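Local coordinates for fatty acid synthase 1, isoform A (Drosophila melanogaster, PDB 6FN6), which probably builds long-chain saturated fatty acids from acetyl-CoA and malonyl-CoA with NADPH, this chain being its modifying region of dehydratase, enoylreductase and ketoreductase domains, at residues Y608-F613 against K891-V896; R614-T619 against Q878-M883; G640-G645 against V688-S693. All blocks are in the same frame, centred on the assembly; numbering follows the deposited sequence.

In the fold
Followed from the N terminus, the chain reaches this region, probably the enoylreductase, after the dehydratase and the pseudo-ketoreductase. Strand 601-611 supplies 608-613 and runs straight into helix 613-620, which carries 614-619. Strand 642-646 comes next and meets the start of helix 689-702, closing contact 3, the shortest loop. The chain then builds the parallel sheet that begins with strand 710-713. On its return, helix 876-885 packs on helix 613-620 in contact 2, and strand 891-895 pairs with strand 601-611 in contact 1. The three loops lie one within another: contact 1 outermost, contact 2 next, contact 3 innermost. Contacts 1 and 3 share one mixed sheet.

Contact 1: Y608-F613 against K891-V896; sequences YAPINF and KVVIKV
The carbonyl oxygen of Val892 is approached twice from 608-613. Ile611 N donates a 2.9 Å hydrogen bond to Val892 O, nearly in line with the C=O bond, and Pro610 CA brings its hydrogen to the same Val892 O over 3.2 Å. Ala609 and Ile894 form an antiparallel hydrogen-bonded pair whose two bonds differ in shape. Ala609 N meets Ile894 O at 3.1 Å in the carbonyl plane, with an almost straight N-H...O angle of 169°. The return bond, Ile894 N to Ala609 O at 3.0 Å, comes from above the carbonyl plane. The strand directions stand 142° apart, short of exactly antiparallel. Pro610 faces Val893 as a non-hydrogen-bonded pair, where its missing N-H costs this ladder no bond.

Tyr608, Pro610, Val893 and Lys895 share one face of the sheet. Tyr608 CG is anti to its carbonyl carbon (chi1 -71°), and its side chain crosses that of Val893 at about a right angle, with Val893 CG1 at the ring edge, 3.7 Å from Tyr608 CD2. Lys895 runs beside the tyrosine in the same direction, its CB 4.0 Å from Tyr608 CE2. On the other face Ile611 CD1 touches both Val892 CG1, at 3.7 Å, and Ile894 CD1, at 3.6 Å, forming an apolar patch with Ala609 nearby.

Strand 891-895 returns here after the parallel sheet, consistent with the catalytic part of a medium-chain dehydrogenase/reductase fold. Helix 876-885 packs on the patch, through Ala879 and Phe880 on Ile611 and Val876 on Ile894, while Met682 and Glu683 of helix 682-685 touch the Tyr608 side chain. Within the sheet, strand 642-646 bonds to Tyr608 through Ala644, and strand 868-872 runs parallel to 891-895, bonding to it through Ser869 and Phe871.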
loop_
_atom_site.group_PDB
_atom_site.type_symbol
_atom_site.label_atom_id
_atom_site.label_comp_id
_atom_site.label_asym_id
_atom_site.label_seq_id
_atom_site.Cartn_x
_atom_site.Cartn_y
_atom_site.Cartn_z
ATOM N N TYR A 608 3.117 -27.426 -31.765
ATOM C CA TYR A 608 2.778 -27.470 -30.349
ATOM C C TYR A 608 2.437 -26.076 -29.840
ATOM O O TYR A 608 3.214 -25.139 -30.007
ATOM C CB TYR A 608 3.938 -28.064 -29.548
ATOM C CG TYR A 608 4.105 -29.548 -29.776
ATOM C CD1 TYR A 608 4.874 -30.026 -30.828
ATOM C CD2 TYR A 608 3.476 -30.472 -28.953
ATOM C CE1 TYR A 608 5.021 -31.377 -31.047
ATOM C CE2 TYR A 608 3.619 -31.827 -29.163
ATOM C CZ TYR A 608 4.391 -32.275 -30.212
ATOM O OH TYR A 608 4.534 -33.627 -30.427
ATOM N N ALA A 609 1.258 -25.944 -29.237
ATOM C CA ALA A 609 0.816 -24.675 -28.673
ATOM C C ALA A 609 0.440 -24.872 -27.209
ATOM O O ALA A 609 -0.564 -25.518 -26.908
ATOM C CB ALA A 609 -0.367 -24.123 -29.456
ATOM N N PRO A 610 1.252 -24.328 -26.290
ATOM C CA PRO A 610 0.899 -24.421 -24.869
ATOM C C PRO A 610 -0.217 -23.474 -24.443
ATOM O O PRO A 610 -0.385 -22.405 -25.030
ATOM C CB PRO A 610 2.204 -24.046 -24.156
ATOM C CG PRO A 610 3.273 -24.240 -25.162
ATOM C CD PRO A 610 2.651 -23.906 -26.474
ATOM N N ILE A 611 -0.971 -23.875 -23.424
ATOM C CA ILE A 611 -1.931 -22.983 -22.791
ATOM C C ILE A 611 -1.271 -22.327 -21.587
ATOM O O ILE A 611 -0.568 -22.985 -20.818
ATOM C CB ILE A 611 -3.212 -23.723 -22.366
ATOM C CG1 ILE A 611 -3.822 -24.484 -23.542
ATOM C CG2 ILE A 611 -4.230 -22.748 -21.801
ATOM C CD1 ILE A 611 -3.721 -25.978 -23.405
ATOM N N ASN A 612 -1.500 -21.030 -21.432
ATOM C CA ASN A 612 -1.025 -20.302 -20.268
ATOM C C ASN A 612 -2.228 -19.789 -19.487
ATOM O O ASN A 612 -3.346 -19.795 -19.999
ATOM C CB ASN A 612 -0.111 -19.155 -20.686
ATOM C CG ASN A 612 1.260 -19.634 -21.128
ATOM O OD1 ASN A 612 2.150 -19.849 -20.304
ATOM N ND2 ASN A 612 1.436 -19.806 -22.433
ATOM N N PHE A 613 -2.004 -19.358 -18.251
ATOM C CA PHE A 613 -3.102 -18.917 -17.398
ATOM C C PHE A 613 -3.903 -17.794 -18.056
ATOM O O PHE A 613 -5.116 -17.703 -17.871
ATOM C CB PHE A 613 -2.577 -18.466 -16.030
ATOM C CG PHE A 613 -2.255 -19.603 -15.098
ATOM C CD1 PHE A 613 -3.239 -20.505 -14.722
ATOM C CD2 PHE A 613 -0.974 -19.770 -14.596
ATOM C CE1 PHE A 613 -2.950 -21.552 -13.863
ATOM C CE2 PHE A 613 -0.681 -20.816 -13.736
ATOM C CZ PHE A 613 -1.671 -21.708 -13.370
ATOM N N LYS A 891 4.129 -27.544 -17.999
ATOM C CA LYS A 891 3.383 -26.867 -19.052
ATOM C C LYS A 891 2.328 -27.768 -19.689
ATOM O O LYS A 891 2.581 -28.941 -19.967
ATOM C CB LYS A 891 4.341 -26.357 -20.130
ATOM C CG LYS A 891 3.767 -25.254 -21.005
ATOM C CD LYS A 891 3.390 -24.035 -20.177
ATOM C CE LYS A 891 3.827 -22.739 -20.838
ATOM N NZ LYS A 891 3.619 -21.569 -19.938
ATOM N N VAL A 892 1.146 -27.202 -19.922
ATOM C CA VAL A 892 0.072 -27.892 -20.627
ATOM C C VAL A 892 0.173 -27.560 -22.110
ATOM O O VAL A 892 0.112 -26.391 -22.490
ATOM C CB VAL A 892 -1.308 -27.491 -20.061
ATOM C CG1 VAL A 892 -2.432 -28.235 -20.775
ATOM C CG2 VAL A 892 -1.363 -27.747 -18.561
ATOM N N VAL A 893 0.313 -28.586 -22.948
ATOM C CA VAL A 893 0.558 -28.373 -24.374
ATOM C C VAL A 893 -0.469 -29.083 -25.258
ATOM O O VAL A 893 -0.863 -30.217 -24.990
ATOM C CB VAL A 893 1.982 -28.824 -24.756
ATOM C CG1 VAL A 893 2.324 -28.359 -26.168
ATOM C CG2 VAL A 893 3.002 -28.303 -23.749
ATOM N N ILE A 894 -0.889 -28.401 -26.321
ATOM C CA ILE A 894 -1.790 -28.995 -27.308
ATOM C C ILE A 894 -1.004 -29.430 -28.536
ATOM O O ILE A 894 -0.303 -28.631 -29.157
ATOM C CB ILE A 894 -2.918 -28.025 -27.694
ATOM C CG1 ILE A 894 -3.889 -27.867 -26.527
ATOM C CG2 ILE A 894 -3.667 -28.536 -28.929
ATOM C CD1 ILE A 894 -4.916 -26.778 -26.718
ATOM N N LYS A 895 -1.143 -30.707 -28.881
ATOM C CA LYS A 895 -0.454 -31.288 -30.026
ATOM C C LYS A 895 -1.255 -31.061 -31.303
ATOM O O LYS A 895 -2.120 -31.863 -31.656
ATOM C CB LYS A 895 -0.229 -32.784 -29.792
ATOM C CG LYS A 895 0.432 -33.533 -30.942
ATOM C CD LYS A 895 -0.008 -34.990 -30.962
ATOM C CE LYS A 895 0.473 -35.742 -29.730
ATOM N NZ LYS A 895 -0.008 -37.150 -29.714
ATOM N N VAL A 896 -0.964 -29.964 -31.992
ATOM C CA VAL A 896 -1.646 -29.646 -33.237
ATOM C C VAL A 896 -1.164 -30.589 -34.337
ATOM O O VAL A 896 -1.962 -31.117 -35.112
ATOM C CB VAL A 896 -1.426 -28.175 -33.632
ATOM C CG1 VAL A 896 -2.229 -27.831 -34.875
ATOM C CG2 VAL A 896 -1.798 -27.247 -32.477
#

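Contact 2: R614-T619 against Q878-M883; sequences RDVMLT and QAFRFM
The Phe880 ring points one corner, CE2, at the helix across from it. Asp615 O lies at the ring edge, in its plane, 3.9 Å from Phe880 CE2. Thr619 OG1 approaches the same corner obliquely, 3.7 Å from Phe880 CE2, the two side chains crossing at about a right angle. Asp615 CB is also near, 4.1 Å from Phe880 CE2, and Val616 CG2 lies by the neighbouring CD2.

Asp615 O, which meets this ring edge, accepts two hydrogen bonds within its own helix. Thr619 N gives it the regular helical bond, and Thr619 OG1 donates a second, 2.9 Å long, to Asp615 O; the two donors come from opposite faces of the carbonyl plane. Thr619 OG1 is anti to its own carbonyl carbon (chi1 -61°), which puts the hydroxyl within hydrogen-bonding distance of Asp615 O. The hydroxyl's proton is thus spent on Asp615, and its contact with the ring is van der Waals in kind.

One turn further along, Met883 stretches out fully beyond CG and brings its SD within 4.2 Å of Val616 CG2. Asp615 OD1 forms a salt bridge with Arg614 NH1 (3.2 Å), and Gly640 N is a weak second partner of OD1.

The helix axes pass 10.4 Å apart at an angle of 101°, so they touch over a small patch. Ile611 of strand 601-611 packs on Val616, Phe880 and Met883 alike, giving the two helices a common floor. The arrangement is consistent with the catalytic part of a medium-chain dehydrogenase/reductase fold, to which the chain returns after its probable nucleotide-binding sheet.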
loop_
_atom_site.group_PDB
_atom_site.type_symbol
_atom_site.label_atom_id
_atom_site.label_comp_id
_atom_site.label_asym_id
_atom_site.label_seq_id
_atom_site.Cartn_x
_atom_site.Cartn_y
_atom_site.Cartn_z
ATOM N N ARG A 614 -3.232 -16.953 -18.838
ATOM C CA ARG A 614 -3.904 -15.841 -19.500
ATOM C C ARG A 614 -5.005 -16.354 -20.426
ATOM O O ARG A 614 -6.063 -15.738 -20.543
ATOM C CB ARG A 614 -2.901 -14.992 -20.282
ATOM C CG ARG A 614 -3.484 -13.700 -20.851
ATOM C CD ARG A 614 -2.469 -12.974 -21.723
ATOM N NE ARG A 614 -3.051 -12.434 -22.949
ATOM C CZ ARG A 614 -3.453 -13.174 -23.978
ATOM N NH1 ARG A 614 -3.357 -14.496 -23.933
ATOM N NH2 ARG A 614 -3.961 -12.593 -25.057
ATOM N N ASP A 615 -4.754 -17.482 -21.078
ATOM C CA ASP A 615 -5.753 -18.093 -21.950
ATOM C C ASP A 615 -6.933 -18.593 -21.126
ATOM O O ASP A 615 -8.089 -18.425 -21.513
ATOM C CB ASP A 615 -5.141 -19.241 -22.756
ATOM C CG ASP A 615 -4.067 -18.773 -23.717
ATOM O OD1 ASP A 615 -4.087 -17.587 -24.103
ATOM O OD2 ASP A 615 -3.194 -19.587 -24.079
ATOM N N VAL A 616 -6.637 -19.207 -19.985
ATOM C CA VAL A 616 -7.674 -19.721 -19.100
ATOM C C VAL A 616 -8.497 -18.566 -18.543
ATOM O O VAL A 616 -9.726 -18.611 -18.545
ATOM C CB VAL A 616 -7.070 -20.558 -17.953
ATOM C CG1 VAL A 616 -8.174 -21.145 -17.075
ATOM C CG2 VAL A 616 -6.181 -21.660 -18.499
ATOM N N MET A 617 -7.811 -17.530 -18.069
ATOM C CA MET A 617 -8.473 -16.389 -17.449
ATOM C C MET A 617 -9.390 -15.699 -18.451
ATOM O O MET A 617 -10.509 -15.313 -18.115
ATOM C CB MET A 617 -7.443 -15.396 -16.901
ATOM C CG MET A 617 -6.640 -15.919 -15.717
ATOM S SD MET A 617 -7.663 -16.366 -14.303
ATOM C CE MET A 617 -6.434 -17.058 -13.198
ATOM N N LEU A 618 -8.913 -15.543 -19.681
ATOM C CA LEU A 618 -9.713 -14.916 -20.725
ATOM C C LEU A 618 -10.949 -15.751 -21.034
ATOM O O LEU A 618 -12.060 -15.229 -21.099
ATOM C CB LEU A 618 -8.886 -14.720 -21.994
ATOM C CG LEU A 618 -9.563 -13.960 -23.138
ATOM C CD1 LEU A 618 -10.151 -12.631 -22.678
ATOM C CD2 LEU A 618 -8.584 -13.742 -24.276
ATOM N N THR A 619 -10.749 -17.052 -21.222
ATOM C CA THR A 619 -11.845 -17.951 -21.564
ATOM C C THR A 619 -12.883 -17.991 -20.446
ATOM O O THR A 619 -14.084 -17.934 -20.705
ATOM C CB THR A 619 -11.334 -19.381 -21.843
ATOM O OG1 THR A 619 -10.428 -19.360 -22.952
ATOM C CG2 THR A 619 -12.494 -20.328 -22.160
ATOM N N GLN A 878 -10.677 -30.591 -22.476
ATOM C CA GLN A 878 -10.085 -31.295 -21.348
ATOM C C GLN A 878 -8.754 -30.658 -20.974
ATOM O O GLN A 878 -8.389 -30.604 -19.799
ATOM C CB GLN A 878 -9.892 -32.776 -21.682
ATOM C CG GLN A 878 -11.186 -33.520 -21.984
ATOM C CD GLN A 878 -12.198 -33.423 -20.857
ATOM O OE1 GLN A 878 -11.862 -33.607 -19.687
ATOM N NE2 GLN A 878 -13.446 -33.130 -21.205
ATOM N N ALA A 879 -8.033 -30.174 -21.980
ATOM C CA ALA A 879 -6.756 -29.507 -21.756
ATOM C C ALA A 879 -6.934 -28.279 -20.866
ATOM O O ALA A 879 -6.196 -28.091 -19.899
ATOM C CB ALA A 879 -6.124 -29.116 -23.081
ATOM N N PHE A 880 -7.919 -27.448 -21.196
ATOM C CA PHE A 880 -8.201 -26.245 -20.419
ATOM C C PHE A 880 -8.705 -26.565 -19.017
ATOM O O PHE A 880 -8.208 -26.017 -18.034
ATOM C CB PHE A 880 -9.228 -25.369 -21.143
ATOM C CG PHE A 880 -8.619 -24.398 -22.111
ATOM C CD1 PHE A 880 -8.146 -24.820 -23.340
ATOM C CD2 PHE A 880 -8.522 -23.056 -21.786
ATOM C CE1 PHE A 880 -7.587 -23.920 -24.226
ATOM C CE2 PHE A 880 -7.965 -22.153 -22.668
ATOM C CZ PHE A 880 -7.497 -22.585 -23.889
ATOM N N ARG A 881 -9.696 -27.445 -18.925
ATOM C CA ARG A 881 -10.248 -27.835 -17.633
ATOM C C ARG A 881 -9.165 -28.431 -16.743
ATOM O O ARG A 881 -9.191 -28.268 -15.523
ATOM C CB ARG A 881 -11.400 -28.826 -17.811
ATOM C CG ARG A 881 -12.654 -28.188 -18.385
ATOM C CD ARG A 881 -13.837 -29.139 -18.382
ATOM N NE ARG A 881 -15.040 -28.498 -18.907
ATOM C CZ ARG A 881 -15.807 -27.660 -18.216
ATOM N NH1 ARG A 881 -15.502 -27.350 -16.961
ATOM N NH2 ARG A 881 -16.883 -27.126 -18.781
ATOM N N PHE A 882 -8.211 -29.120 -17.361
ATOM C CA PHE A 882 -7.133 -29.766 -16.624
ATOM C C PHE A 882 -6.198 -28.739 -15.999
ATOM O O PHE A 882 -5.730 -28.925 -14.875
ATOM C CB PHE A 882 -6.347 -30.704 -17.540
ATOM C CG PHE A 882 -5.224 -31.422 -16.850
ATOM C CD1 PHE A 882 -5.481 -32.476 -15.991
ATOM C CD2 PHE A 882 -3.909 -31.046 -17.067
ATOM C CE1 PHE A 882 -4.448 -33.138 -15.355
ATOM C CE2 PHE A 882 -2.873 -31.705 -16.437
ATOM C CZ PHE A 882 -3.142 -32.751 -15.579
ATOM N N MET A 883 -5.920 -27.658 -16.720
ATOM C CA MET A 883 -5.029 -26.629 -16.200
ATOM C C MET A 883 -5.737 -25.813 -15.125
ATOM O O MET A 883 -5.122 -25.397 -14.145
ATOM C CB MET A 883 -4.537 -25.703 -17.315
ATOM C CG MET A 883 -3.471 -24.728 -16.836
ATOM S SD MET A 883 -2.638 -23.818 -18.148
ATOM C CE MET A 883 -1.389 -22.960 -17.192
#

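Contact 3: G640-G645 against V688-S693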
loop_
_atom_site.group_PDB
_atom_site.type_symbol
_atom_site.label_atom_id
_atom_site.label_comp_id
_atom_site.label_asym_id
_atom_site.label_seq_id
_atom_site.Cartn_x
_atom_site.Cartn_y
_atom_site.Cartn_z
ATOM N N GLY A 640 -3.431 -18.315 -27.430
ATOM C CA GLY A 640 -2.124 -18.771 -27.870
ATOM C C GLY A 640 -1.037 -17.730 -27.698
ATOM O O GLY A 640 -0.981 -16.757 -28.450
ATOM N N LEU A 641 -0.166 -17.938 -26.714
ATOM C CA LEU A 641 0.873 -16.968 -26.398
ATOM C C LEU A 641 2.238 -17.397 -26.933
ATOM O O LEU A 641 3.130 -16.569 -27.128
ATOM C CB LEU A 641 0.951 -16.769 -24.886
ATOM C CG LEU A 641 -0.113 -15.859 -24.265
ATOM C CD1 LEU A 641 -0.049 -15.963 -22.754
ATOM C CD2 LEU A 641 0.039 -14.415 -24.711
ATOM N N GLU A 642 2.398 -18.695 -27.160
ATOM C CA GLU A 642 3.664 -19.244 -27.634
ATOM C C GLU A 642 3.434 -20.535 -28.406
ATOM O O GLU A 642 2.341 -21.100 -28.368
ATOM C CB GLU A 642 4.608 -19.498 -26.458
ATOM C CG GLU A 642 4.078 -20.521 -25.463
ATOM C CD GLU A 642 4.937 -20.643 -24.219
ATOM O OE1 GLU A 642 6.176 -20.538 -24.330
ATOM O OE2 GLU A 642 4.369 -20.848 -23.126
ATOM N N PHE A 643 4.468 -21.006 -29.096
ATOM C CA PHE A 643 4.368 -22.248 -29.851
ATOM C C PHE A 643 5.734 -22.776 -30.275
ATOM O O PHE A 643 6.711 -22.031 -30.353
ATOM C CB PHE A 643 3.501 -22.049 -31.098
ATOM C CG PHE A 643 4.147 -21.193 -32.155
ATOM C CD1 PHE A 643 4.978 -21.755 -33.109
ATOM C CD2 PHE A 643 3.922 -19.827 -32.196
ATOM C CE1 PHE A 643 5.573 -20.974 -34.080
ATOM C CE2 PHE A 643 4.515 -19.041 -33.166
ATOM C CZ PHE A 643 5.342 -19.617 -34.108
ATOM N N ALA A 644 5.778 -24.072 -30.557
ATOM C CA ALA A 644 6.910 -24.683 -31.237
ATOM C C ALA A 644 6.416 -25.225 -32.572
ATOM O O ALA A 644 5.362 -25.859 -32.640
ATOM C CB ALA A 644 7.522 -25.786 -30.396
ATOM N N GLY A 645 7.173 -24.972 -33.633
ATOM C CA GLY A 645 6.759 -25.377 -34.960
ATOM C C GLY A 645 7.852 -25.266 -36.003
ATOM O O GLY A 645 9.037 -25.379 -35.690
ATOM N N VAL A 688 9.369 -23.475 -23.316
ATOM C CA VAL A 688 10.430 -22.555 -22.900
ATOM C C VAL A 688 10.099 -21.061 -23.046
ATOM O O VAL A 688 10.270 -20.307 -22.092
ATOM C CB VAL A 688 11.730 -22.882 -23.668
ATOM C CG1 VAL A 688 12.807 -21.836 -23.400
ATOM C CG2 VAL A 688 12.231 -24.258 -23.292
ATOM N N PRO A 689 9.646 -20.627 -24.235
ATOM C CA PRO A 689 9.556 -19.195 -24.561
ATOM C C PRO A 689 8.984 -18.284 -23.472
ATOM O O PRO A 689 9.660 -17.348 -23.053
ATOM C CB PRO A 689 8.637 -19.181 -25.781
ATOM C CG PRO A 689 8.861 -20.474 -26.428
ATOM C CD PRO A 689 9.121 -21.462 -25.328
ATOM N N CYS A 690 7.755 -18.537 -23.036
ATOM C CA CYS A 690 7.065 -17.608 -22.149
ATOM C C CYS A 690 7.611 -17.602 -20.728
ATOM O O CYS A 690 7.981 -16.550 -20.209
ATOM C CB CYS A 690 5.570 -17.921 -22.116
ATOM S SG CYS A 690 4.688 -17.303 -23.555
ATOM N N VAL A 691 7.634 -18.768 -20.088
ATOM C CA VAL A 691 8.016 -18.842 -18.682
ATOM C C VAL A 691 9.442 -18.341 -18.477
ATOM O O VAL A 691 9.734 -17.702 -17.470
ATOM C CB VAL A 691 7.860 -20.277 -18.127
ATOM C CG1 VAL A 691 6.394 -20.680 -18.101
ATOM C CG2 VAL A 691 8.689 -21.275 -18.934
ATOM N N TYR A 692 10.326 -18.609 -19.433
ATOM C CA TYR A 692 11.722 -18.214 -19.286
ATOM C C TYR A 692 11.949 -16.760 -19.676
ATOM O O TYR A 692 12.765 -16.073 -19.063
ATOM C CB TYR A 692 12.629 -19.127 -20.107
ATOM C CG TYR A 692 12.972 -20.408 -19.385
ATOM C CD1 TYR A 692 13.927 -20.419 -18.379
ATOM C CD2 TYR A 692 12.340 -21.601 -19.701
ATOM C CE1 TYR A 692 14.243 -21.582 -17.707
ATOM C CE2 TYR A 692 12.651 -22.772 -19.036
ATOM C CZ TYR A 692 13.604 -22.758 -18.041
ATOM O OH TYR A 692 13.918 -23.923 -17.377
ATOM N N SER A 693 11.237 -16.286 -20.693
ATOM C CA SER A 693 11.271 -14.868 -21.024
ATOM C C SER A 693 10.786 -14.061 -19.826
ATOM O O SER A 693 11.298 -12.979 -19.540
ATOM C CB SER A 693 10.417 -14.570 -22.254
ATOM O OG SER A 693 10.941 -15.219 -23.398
HETATM O O HOH W 1 6.544 -21.217 -21.460
#
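Glu642 leaves its strand toward Cys690, with CB 3.6 Å from Cys690 SG and also near the ring of Pro689. Its CG lies between the backbone N and the carbonyl carbon (chi1 62°), and beyond it the chain is extended, with Glu642 CD still in contact with Cys690 SG, 3.4 Å away. At the tip, OE1 accepts a hydrogen bond from Cys690 N, 2.9 Å long, with the donor 46° above the carboxylate plane; Pro689 CB packs 3.2 Å from the same Glu642 OE1. Glu642 OE2 rests 3.3 Å from Cys690 CB and lies 2.8 Å from a water that can donate to it. That water in turn accepts from Val691 N at 3.0 Å. The carboxylate thus takes Cys690 N directly and reaches Val691 N through the water, both in the first turn of helix 689-702, whose dipole would favour a negative charge.

In the medium-chain dehydrogenase/reductase fold that this region resembles, helix 689-702 leads from the part holding strand 642-646 to strand 710-713, which opens the parallel, probably nucleotide-binding sheet. An alanine in place of Glu642 would probably leave Cys690 N without its acceptor and set the bridging water loose.

Asn612 ND2 also bonds to Glu642 OE2. Next to the glutamate, Leu641 CB lies 4.0 Å from Cys690 SG.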